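Local atomic coordinates of thiosulfate sulfurtransferase (Pseudomonas aeruginosa, PDB entry 1YT8), a protein that probably transfers sulfur from thiosulfate to cyanide as a thiosulfate sulfurtransferase with several rhodanese-like domains. Residues V29-P34 with W414-Q419; R50-I55 with A443-A448; G301-P306 with G364-P369; T383-L388 with S466-A471. All blocks are in the same frame, centred on the assembly; numbering follows the deposited sequence.

Contact 1: residues V29-P34 with W414-Q419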
# COMPACT_ATOMS: atom_id res chain seq x y z
N VAL A 29 14.08 -6.08 -3.07
CA VAL A 29 13.50 -7.42 -3.02
C VAL A 29 13.58 -8.15 -1.68
O VAL A 29 13.21 -9.31 -1.58
CB VAL A 29 14.09 -8.32 -4.13
CG1 VAL A 29 13.71 -7.76 -5.49
CG2 VAL A 29 15.61 -8.42 -3.98
N ARG A 30 14.08 -7.47 -0.65
CA ARG A 30 14.15 -8.07 0.68
C ARG A 30 12.73 -8.09 1.25
O ARG A 30 11.81 -7.54 0.65
CB ARG A 30 15.03 -7.23 1.61
CG ARG A 30 16.49 -7.15 1.21
CD ARG A 30 17.24 -6.18 2.12
NE ARG A 30 16.84 -4.79 1.91
CZ ARG A 30 17.16 -3.79 2.72
NH1 ARG A 30 17.88 -4.02 3.81
NH2 ARG A 30 16.76 -2.56 2.44
N GLU A 31 12.55 -8.74 2.40
CA GLU A 31 11.24 -8.78 3.05
C GLU A 31 10.95 -7.37 3.56
O GLU A 31 11.85 -6.53 3.64
CB GLU A 31 11.25 -9.76 4.22
CG GLU A 31 11.48 -11.23 3.83
CD GLU A 31 10.42 -11.76 2.89
OE1 GLU A 31 9.23 -11.41 3.06
OE2 GLU A 31 10.76 -12.55 1.98
N GLU A 32 9.69 -7.11 3.92
CA GLU A 32 9.30 -5.78 4.37
C GLU A 32 10.00 -5.24 5.61
O GLU A 32 10.36 -4.06 5.64
CB GLU A 32 7.78 -5.71 4.58
CG GLU A 32 7.28 -4.27 4.75
CD GLU A 32 5.78 -4.17 4.96
OE1 GLU A 32 5.28 -4.68 5.98
OE2 GLU A 32 5.09 -3.56 4.11
N ASP A 33 10.22 -6.06 6.63
CA ASP A 33 10.87 -5.52 7.82
C ASP A 33 12.28 -4.98 7.53
O ASP A 33 12.62 -3.89 7.97
CB ASP A 33 10.91 -6.55 8.96
CG ASP A 33 11.20 -5.90 10.30
OD1 ASP A 33 10.51 -4.91 10.64
OD2 ASP A 33 12.10 -6.37 11.02
N PRO A 34 13.12 -5.74 6.81
CA PRO A 34 14.45 -5.17 6.56
C PRO A 34 14.36 -3.93 5.64
O PRO A 34 15.12 -2.99 5.79
CB PRO A 34 15.24 -6.33 5.95
CG PRO A 34 14.18 -7.30 5.49
CD PRO A 34 13.11 -7.19 6.52
N TRP A 414 5.78 -22.72 9.13
CA TRP A 414 5.73 -21.46 8.40
C TRP A 414 7.12 -21.18 7.82
O TRP A 414 8.13 -21.38 8.49
CB TRP A 414 5.32 -20.29 9.31
CG TRP A 414 5.27 -19.00 8.56
CD1 TRP A 414 4.31 -18.60 7.67
CD2 TRP A 414 6.28 -17.98 8.55
NE1 TRP A 414 4.66 -17.40 7.10
CE2 TRP A 414 5.86 -16.99 7.62
CE3 TRP A 414 7.49 -17.80 9.23
CZ2 TRP A 414 6.62 -15.84 7.35
CZ3 TRP A 414 8.25 -16.65 8.96
CH2 TRP A 414 7.81 -15.69 8.03
N VAL A 415 7.15 -20.71 6.58
CA VAL A 415 8.41 -20.42 5.92
C VAL A 415 8.34 -19.17 5.05
O VAL A 415 7.26 -18.70 4.68
CB VAL A 415 8.85 -21.58 4.98
CG1 VAL A 415 9.02 -22.87 5.77
CG2 VAL A 415 7.81 -21.77 3.89
N LEU A 416 9.52 -18.64 4.75
CA LEU A 416 9.68 -17.48 3.88
C LEU A 416 10.15 -18.09 2.57
O LEU A 416 11.12 -18.84 2.55
CB LEU A 416 10.77 -16.54 4.40
CG LEU A 416 10.45 -15.58 5.54
CD1 LEU A 416 11.73 -14.84 5.94
CD2 LEU A 416 9.37 -14.60 5.10
N ARG A 417 9.47 -17.78 1.48
CA ARG A 417 9.88 -18.32 0.20
C ARG A 417 11.30 -17.88 -0.15
O ARG A 417 12.04 -18.60 -0.83
CB ARG A 417 8.92 -17.89 -0.90
CG ARG A 417 9.28 -18.46 -2.26
CD ARG A 417 8.33 -17.98 -3.33
NE ARG A 417 8.79 -18.35 -4.67
CZ ARG A 417 8.47 -17.68 -5.77
NH1 ARG A 417 7.69 -16.61 -5.69
NH2 ARG A 417 8.95 -18.07 -6.95
N SER A 418 11.68 -16.70 0.33
CA SER A 418 13.00 -16.13 0.06
C SER A 418 14.14 -16.77 0.85
O SER A 418 15.30 -16.50 0.58
CB SER A 418 12.99 -14.62 0.35
OG SER A 418 12.76 -14.36 1.73
N GLN A 419 13.79 -17.62 1.81
CA GLN A 419 14.80 -18.29 2.63
C GLN A 419 14.51 -19.79 2.75
O GLN A 419 14.67 -20.38 3.82
CB GLN A 419 14.83 -17.65 4.03
CG GLN A 419 15.25 -16.19 4.02
CD GLN A 419 15.39 -15.60 5.42
OE1 GLN A 419 15.61 -16.32 6.39
NE2 GLN A 419 15.29 -14.27 5.51
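The backbones come closest at Glu31 and Ser418, whose CA atoms lie 8.1 Å apart, so side chains make the contact. It joins two rhodanese-like domains far apart in sequence. Residues 29-34 follow strand 25-28 of the first domain's parallel sheet, and residues 414-419 follow edge strand 413-414 of another. Glu31 and Gln419 each hold the N-cap position before a helix.

Glu31 bridges the gap with a bent chain. Its CG stands beside the backbone N, and a second turn at chi2 (-60°) swings the carboxylate toward the other domain. There Ser418 OG donates a hydrogen bond of 2.7 Å to Glu31 OE2. The hydroxyl reaches OE2 on its anti side, 21° out of the carboxylate plane. Ser418 places OG between its own backbone N and carbonyl carbon (chi1 65°), which turns the hydroxyl to the acid. Ser49 OG also bonds to Glu31 OE2, so two hydroxyls grip this buried oxygen. Together they probably offset part of the cost of burying the charge. Ser49 OG has a weak bond with Ser418 N as well.

Leu416 adds the apolar part. Its side chain and that of Glu31 run past each other in opposite directions. One methyl does most of the touching: Leu416 CD2 sits 3.7 Å from Glu31 CD and 3.8 Å from Glu31 OE1.

Contact 2: residues R50-I55 with A443-A448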
# COMPACT_ATOMS: atom_id res chain seq x y z
N ARG A 50 7.15 -12.68 -3.17
CA ARG A 50 5.90 -12.50 -3.91
C ARG A 50 6.06 -11.70 -5.21
O ARG A 50 5.10 -11.13 -5.72
CB ARG A 50 4.84 -11.84 -3.01
CG ARG A 50 5.23 -10.49 -2.39
CD ARG A 50 4.03 -9.91 -1.64
NE ARG A 50 4.29 -8.61 -1.00
CZ ARG A 50 4.90 -8.45 0.17
NH1 ARG A 50 5.33 -9.50 0.86
NH2 ARG A 50 5.07 -7.23 0.68
N LEU A 51 7.28 -11.70 -5.73
CA LEU A 51 7.60 -10.99 -6.97
C LEU A 51 6.64 -11.29 -8.12
O LEU A 51 6.08 -10.37 -8.72
CB LEU A 51 9.03 -11.34 -7.40
CG LEU A 51 9.58 -10.74 -8.70
CD1 LEU A 51 9.71 -9.24 -8.56
CD2 LEU A 51 10.94 -11.35 -9.02
N GLU A 52 6.44 -12.57 -8.42
CA GLU A 52 5.56 -12.96 -9.53
C GLU A 52 4.09 -12.58 -9.37
O GLU A 52 3.38 -12.43 -10.36
CB GLU A 52 5.66 -14.47 -9.77
CG GLU A 52 7.05 -14.95 -10.14
CD GLU A 52 7.83 -15.47 -8.95
OE1 GLU A 52 7.66 -14.94 -7.83
OE2 GLU A 52 8.64 -16.40 -9.14
N LEU A 53 3.64 -12.42 -8.14
CA LEU A 53 2.24 -12.08 -7.88
C LEU A 53 1.88 -10.61 -8.10
O LEU A 53 0.71 -10.28 -8.29
CB LEU A 53 1.87 -12.46 -6.44
CG LEU A 53 2.06 -13.91 -5.99
CD1 LEU A 53 1.74 -14.02 -4.50
CD2 LEU A 53 1.16 -14.83 -6.79
N GLU A 54 2.88 -9.74 -8.09
CA GLU A 54 2.60 -8.31 -8.24
C GLU A 54 3.34 -7.56 -9.34
O GLU A 54 2.92 -6.46 -9.72
CB GLU A 54 2.89 -7.59 -6.91
CG GLU A 54 2.06 -8.08 -5.74
CD GLU A 54 2.38 -7.34 -4.44
OE1 GLU A 54 3.18 -6.37 -4.48
OE2 GLU A 54 1.83 -7.71 -3.39
N ILE A 55 4.41 -8.14 -9.86
CA ILE A 55 5.21 -7.46 -10.88
C ILE A 55 4.44 -6.96 -12.11
O ILE A 55 4.66 -5.83 -12.55
CB ILE A 55 6.41 -8.34 -11.32
CG1 ILE A 55 7.40 -7.49 -12.12
CG2 ILE A 55 5.92 -9.54 -12.14
CD1 ILE A 55 8.11 -6.43 -11.29
N ALA A 443 2.12 -20.72 -3.07
CA ALA A 443 2.81 -22.00 -2.89
C ALA A 443 3.15 -22.66 -4.23
O ALA A 443 4.18 -23.33 -4.35
CB ALA A 443 1.97 -22.94 -2.03
N ARG A 444 2.28 -22.47 -5.22
CA ARG A 444 2.49 -23.05 -6.55
C ARG A 444 3.79 -22.55 -7.18
O ARG A 444 4.50 -23.31 -7.84
CB ARG A 444 1.30 -22.72 -7.47
CG ARG A 444 1.45 -23.25 -8.90
CD ARG A 444 0.26 -22.87 -9.78
NE ARG A 444 -0.96 -23.63 -9.48
CZ ARG A 444 -1.20 -24.87 -9.91
NH1 ARG A 444 -0.31 -25.50 -10.67
NH2 ARG A 444 -2.33 -25.48 -9.59
N PHE A 445 4.10 -21.27 -6.99
CA PHE A 445 5.31 -20.69 -7.55
C PHE A 445 6.57 -21.18 -6.84
O PHE A 445 7.68 -20.98 -7.34
CB PHE A 445 5.24 -19.16 -7.49
CG PHE A 445 4.38 -18.55 -8.56
CD1 PHE A 445 4.88 -18.37 -9.85
CD2 PHE A 445 3.06 -18.20 -8.29
CE1 PHE A 445 4.07 -17.84 -10.85
CE2 PHE A 445 2.25 -17.67 -9.29
CZ PHE A 445 2.76 -17.49 -10.57
N ALA A 446 6.39 -21.82 -5.69
CA ALA A 446 7.51 -22.32 -4.91
C ALA A 446 7.83 -23.79 -5.11
O ALA A 446 8.87 -24.27 -4.65
CB ALA A 446 7.26 -22.04 -3.42
N VAL A 447 6.95 -24.52 -5.79
CA VAL A 447 7.16 -25.94 -6.02
C VAL A 447 8.51 -26.28 -6.63
O VAL A 447 9.25 -27.12 -6.11
CB VAL A 447 6.04 -26.54 -6.91
CG1 VAL A 447 6.33 -28.00 -7.22
CG2 VAL A 447 4.70 -26.42 -6.19
N ALA A 448 8.85 -25.62 -7.74
CA ALA A 448 10.11 -25.89 -8.42
C ALA A 448 11.34 -25.72 -7.53
O ALA A 448 12.27 -26.54 -7.59
CB ALA A 448 10.24 -24.99 -9.66
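Phe445 carries this contact, its ring meeting Glu52 and Leu53 of helix 51-58. That helix belongs to the first rhodanese-like domain, and helix 441-454, which bears Phe445, to the one near the end of the sequence. The pairing is helix packing between domains. The CA atoms of Glu52 and Phe445 are 8.0 Å apart, and no hydrogen bond joins the two segments.

The first interaction is CH-pi. Glu52 CB lies over one face of the Phe445 ring, 4.1 Å from its centroid and 21° off the normal. It sits toward the rim, 3.9 Å from Phe445 CE1. Glu52 CG follows at 4.1 Å from Phe445 CD1. The aliphatic part of the glutamate thus serves as the apolar surface, while its carboxylate is turned 39° from the ring plane.

The polar end of Glu52 is occupied elsewhere: OE1 forms a salt bridge with Arg417 NH1. The Glu52 side chain also touches Arg82 of helix 75-85.

The remaining interaction is apolar packing. Leu53 places CG beside its backbone N (chi1 -57°), and its end bends toward the phenyl. The same leucine also touches Leu441 and Leu442. Pro374 is another neighbour of the ring. Leu53 CD2 approaches at a slant, 3.9 Å from Phe445 CE2.

Contact 3: residues G301-P306 with G364-P369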
# COMPACT_ATOMS: atom_id res chain seq x y z
N GLY A 301 -10.08 -2.93 -16.95
CA GLY A 301 -8.67 -2.58 -16.88
C GLY A 301 -8.29 -1.70 -15.72
O GLY A 301 -7.10 -1.46 -15.49
N SER A 302 -9.27 -1.21 -14.97
CA SER A 302 -8.97 -0.35 -13.83
C SER A 302 -8.77 -1.16 -12.55
O SER A 302 -9.33 -2.25 -12.39
CB SER A 302 -10.09 0.68 -13.62
OG SER A 302 -11.32 0.08 -13.25
N ARG A 303 -7.94 -0.63 -11.66
CA ARG A 303 -7.63 -1.27 -10.39
C ARG A 303 -8.29 -0.45 -9.28
O ARG A 303 -8.41 0.77 -9.40
CB ARG A 303 -6.11 -1.31 -10.17
CG ARG A 303 -5.69 -1.86 -8.81
CD ARG A 303 -4.17 -1.92 -8.65
NE ARG A 303 -3.80 -2.50 -7.36
CZ ARG A 303 -2.57 -2.83 -7.00
NH1 ARG A 303 -1.54 -2.66 -7.82
NH2 ARG A 303 -2.36 -3.36 -5.80
N SER A 304 -8.71 -1.12 -8.21
CA SER A 304 -9.35 -0.41 -7.11
C SER A 304 -8.31 0.15 -6.16
O SER A 304 -7.58 -0.60 -5.51
CB SER A 304 -10.28 -1.35 -6.33
OG SER A 304 -10.88 -0.67 -5.24
N THR A 305 -8.23 1.47 -6.09
CA THR A 305 -7.29 2.13 -5.19
C THR A 305 -7.98 3.35 -4.56
O THR A 305 -7.79 4.48 -5.02
CB THR A 305 -6.00 2.59 -5.94
OG1 THR A 305 -6.32 3.61 -6.89
CG2 THR A 305 -5.36 1.42 -6.68
N PRO A 306 -8.80 3.12 -3.52
CA PRO A 306 -9.50 4.23 -2.86
C PRO A 306 -8.56 5.43 -2.73
O PRO A 306 -7.42 5.29 -2.30
CB PRO A 306 -9.88 3.62 -1.51
CG PRO A 306 -10.20 2.21 -1.89
CD PRO A 306 -9.06 1.85 -2.83
N GLY A 364 -17.27 -7.00 -9.76
CA GLY A 364 -16.53 -7.90 -8.89
C GLY A 364 -15.19 -7.34 -8.45
O GLY A 364 -14.82 -6.21 -8.78
N ALA A 365 -14.45 -8.15 -7.69
CA ALA A 365 -13.15 -7.75 -7.19
C ALA A 365 -12.12 -7.66 -8.31
O ALA A 365 -12.28 -8.28 -9.37
CB ALA A 365 -12.68 -8.74 -6.14
N TRP A 366 -11.07 -6.88 -8.09
CA TRP A 366 -10.01 -6.71 -9.07
C TRP A 366 -9.24 -8.01 -9.24
O TRP A 366 -8.91 -8.68 -8.25
CB TRP A 366 -9.05 -5.60 -8.62
CG TRP A 366 -7.86 -5.40 -9.52
CD1 TRP A 366 -7.88 -5.02 -10.84
CD2 TRP A 366 -6.48 -5.54 -9.16
NE1 TRP A 366 -6.59 -4.92 -11.32
CE2 TRP A 366 -5.71 -5.23 -10.31
CE3 TRP A 366 -5.81 -5.91 -7.99
CZ2 TRP A 366 -4.31 -5.27 -10.31
CZ3 TRP A 366 -4.42 -5.95 -7.99
CH2 TRP A 366 -3.69 -5.63 -9.15
N SER A 367 -8.95 -8.38 -10.48
CA SER A 367 -8.19 -9.60 -10.75
C SER A 367 -6.79 -9.20 -11.20
O SER A 367 -6.59 -8.78 -12.34
CB SER A 367 -8.88 -10.43 -11.83
OG SER A 367 -8.19 -11.65 -12.04
N ALA A 368 -5.83 -9.34 -10.29
CA ALA A 368 -4.45 -8.98 -10.58
C ALA A 368 -3.87 -9.76 -11.76
O ALA A 368 -4.13 -10.96 -11.91
CB ALA A 368 -3.60 -9.20 -9.34
N PRO A 369 -3.10 -9.08 -12.62
CA PRO A 369 -2.49 -9.76 -13.77
C PRO A 369 -1.38 -10.68 -13.30
O PRO A 369 -0.50 -10.27 -12.53
CB PRO A 369 -1.97 -8.59 -14.61
CG PRO A 369 -1.57 -7.60 -13.56
CD PRO A 369 -2.72 -7.66 -12.59
O HOH W 1 -5.59 -3.35 -13.67
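Arg303 and Trp366 both turn CG away from their backbone N, with chi1 at 175° and 176°. From CG to NE the arginine chain is fully extended, and it crosses the indole face at a slant, from the pyrrole nitrogen side to the far end of the benzene ring. The backbones are close here: the CA atoms of Arg303 and Trp366 are 6.1 Å apart.

The contact starts at the five-membered ring, where Arg303 CB is 3.8 Å from Trp366 NE1. Further out, Arg303 CG sits over the centre of the indole and makes a CH-pi contact, 3.8 Å from the centroid of the six-membered ring. Arg303 NE then reaches 3.6 Å from Trp366 CZ3. The guanidinium lies nearly parallel to the indole, with only 9° between the planes, and meets it near the rim. On the opposite face of the indole is Ala368 CA, so backbone and arginine enclose the ring.

The indole N-H is satisfied through water. Trp366 NE1 donates to water 1 at 3.0 Å, and this water donates to Gly301 O, also at 3.0 Å. Ser302 O comes 3.5 Å from Trp366 CD1, but its hydrogen bond is with Tyr294 OH.

This packing ties edge strand 303-304 of a rhodanese-like parallel sheet to the loop between strand 348-352 and strand 378-379, the first strand of the next sheet. Trp366 also touches Ala57 on helix 51-58 of the first domain. The chemistry is mixed: methylenes cover the ring, a bridging water meets its N-H, and the near-parallel guanidinium lies against an electron-rich ring, which may mildly favour its charge.

Contact 4: residues T383-L388 with S466-A471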
# COMPACT_ATOMS: atom_id res chain seq x y z
N THR A 383 -6.83 -36.27 1.39
CA THR A 383 -5.70 -37.17 1.15
C THR A 383 -4.54 -36.73 2.03
O THR A 383 -3.85 -37.55 2.63
CB THR A 383 -5.26 -37.13 -0.32
OG1 THR A 383 -6.34 -37.56 -1.15
CG2 THR A 383 -4.06 -38.04 -0.55
N LEU A 384 -4.34 -35.42 2.12
CA LEU A 384 -3.27 -34.88 2.95
C LEU A 384 -3.49 -35.29 4.41
O LEU A 384 -2.55 -35.66 5.11
CB LEU A 384 -3.22 -33.36 2.86
CG LEU A 384 -2.21 -32.71 3.82
CD1 LEU A 384 -0.82 -33.25 3.55
CD2 LEU A 384 -2.24 -31.19 3.67
N ALA A 385 -4.74 -35.22 4.85
CA ALA A 385 -5.07 -35.60 6.23
C ALA A 385 -4.60 -37.04 6.48
O ALA A 385 -4.00 -37.33 7.51
CB ALA A 385 -6.57 -35.47 6.47
N ASP A 386 -4.88 -37.92 5.52
CA ASP A 386 -4.46 -39.32 5.64
C ASP A 386 -2.94 -39.41 5.75
O ASP A 386 -2.42 -40.09 6.63
CB ASP A 386 -4.95 -40.13 4.44
CG ASP A 386 -6.41 -40.53 4.56
OD1 ASP A 386 -7.01 -40.93 3.53
OD2 ASP A 386 -6.96 -40.46 5.68
N TRP A 387 -2.24 -38.72 4.85
CA TRP A 387 -0.78 -38.71 4.86
C TRP A 387 -0.22 -38.31 6.22
O TRP A 387 0.71 -38.93 6.73
CB TRP A 387 -0.26 -37.73 3.80
CG TRP A 387 -0.26 -38.25 2.40
CD1 TRP A 387 -1.01 -39.29 1.90
CD2 TRP A 387 0.50 -37.74 1.29
NE1 TRP A 387 -0.75 -39.46 0.56
CE2 TRP A 387 0.16 -38.52 0.16
CE3 TRP A 387 1.43 -36.70 1.15
CZ2 TRP A 387 0.73 -38.29 -1.10
CZ3 TRP A 387 1.99 -36.47 -0.10
CH2 TRP A 387 1.64 -37.27 -1.21
N LEU A 388 -0.80 -37.27 6.81
CA LEU A 388 -0.35 -36.76 8.10
C LEU A 388 -0.58 -37.74 9.25
O LEU A 388 -0.14 -37.50 10.38
CB LEU A 388 -1.03 -35.43 8.40
CG LEU A 388 -0.62 -34.29 7.46
CD1 LEU A 388 -1.45 -33.04 7.75
CD2 LEU A 388 0.86 -34.00 7.64
N SER A 466 -7.46 -22.76 2.71
CA SER A 466 -8.88 -22.43 2.67
C SER A 466 -9.70 -23.67 2.34
O SER A 466 -10.79 -23.87 2.88
CB SER A 466 -9.15 -21.35 1.62
OG SER A 466 -8.67 -20.09 2.07
N ALA A 467 -9.18 -24.50 1.44
CA ALA A 467 -9.85 -25.74 1.05
C ALA A 467 -9.87 -26.70 2.23
O ALA A 467 -10.88 -27.36 2.49
CB ALA A 467 -9.14 -26.37 -0.13
N TRP A 468 -8.75 -26.78 2.95
CA TRP A 468 -8.63 -27.65 4.11
C TRP A 468 -9.69 -27.25 5.13
O TRP A 468 -10.42 -28.10 5.64
CB TRP A 468 -7.22 -27.51 4.71
CG TRP A 468 -7.01 -28.25 6.01
CD1 TRP A 468 -7.38 -27.84 7.26
CD2 TRP A 468 -6.37 -29.52 6.18
NE1 TRP A 468 -7.01 -28.78 8.20
CE2 TRP A 468 -6.39 -29.82 7.56
CE3 TRP A 468 -5.77 -30.44 5.30
CZ2 TRP A 468 -5.84 -31.00 8.09
CZ3 TRP A 468 -5.23 -31.61 5.82
CH2 TRP A 468 -5.27 -31.88 7.21
N VAL A 469 -9.77 -25.96 5.42
CA VAL A 469 -10.76 -25.45 6.37
C VAL A 469 -12.17 -25.74 5.87
O VAL A 469 -13.04 -26.14 6.64
CB VAL A 469 -10.60 -23.92 6.56
CG1 VAL A 469 -11.76 -23.37 7.39
CG2 VAL A 469 -9.27 -23.62 7.24
N ALA A 470 -12.39 -25.57 4.57
CA ALA A 470 -13.70 -25.82 3.97
C ALA A 470 -14.09 -27.29 4.03
O ALA A 470 -15.27 -27.64 3.95
CB ALA A 470 -13.71 -25.32 2.53
N ALA A 471 -13.09 -28.17 4.17
CA ALA A 471 -13.34 -29.60 4.23
C ALA A 471 -13.73 -30.03 5.64
O ALA A 471 -14.00 -31.21 5.89
CB ALA A 471 -12.10 -30.36 3.78
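Leu388 N donates a backbone hydrogen bond of 2.9 Å to Leu384 O. This bond sets the two leucines one turn apart, both directed toward Trp468. No hydrogen bond crosses between the segments. Trp468 NE1 instead bonds to Pro474 O.

Trp468 comes from helix 464-470 and bridges a wide gap, since its CA is 9.0 Å from that of Ala385. Its CG is anti to the backbone N (chi1 174°), which carries the indole across to the other helix. The benzene end of the ring enters first. Leu384 crosses it at about a right angle, with Leu384 CD2 3.7 Å from Trp468 CZ3 and Leu384 CB at the edge, in the ring plane. Ala385 N also lies at the edge, while Ala385 CB is 3.9 Å from Trp468 CH2. Leu388 CD1 adds a slanted touch at 4.0 Å from Trp468 CH2.

Ile409 and Leu473 touch the indole from nearby loops. Leu384 and Leu388 also rest on strands of the sheet. Helix-to-helix packing beside a parallel sheet of strand order 1-5-4-2-3 fits the alpha/beta rhodanese fold, here within a single domain.

In the fold
Contacts 1 and 2 form one interface between the first and last rhodanese-like domains. Their centres are 13 Å apart, and the salt bridge from Arg417 to Glu52 (NH1 to OE1, 2.7 Å) ties them. Contact 3 lies about 4 Å from contact 2 at the nearest atoms, without touching it. Helix 51-58 connects them: Pro369 of contact 3 rests on its His56 and Ala57. Contact 4 is internal to the last domain, about 22 Å from contact 2 between centres. The sulfite ion sits elsewhere, among Cys193 to Arg198 and Gln312. Contact 3 is linked to that pocket along the chain, because residues 301-306 lead into helix 307-312, which ends at Gln312.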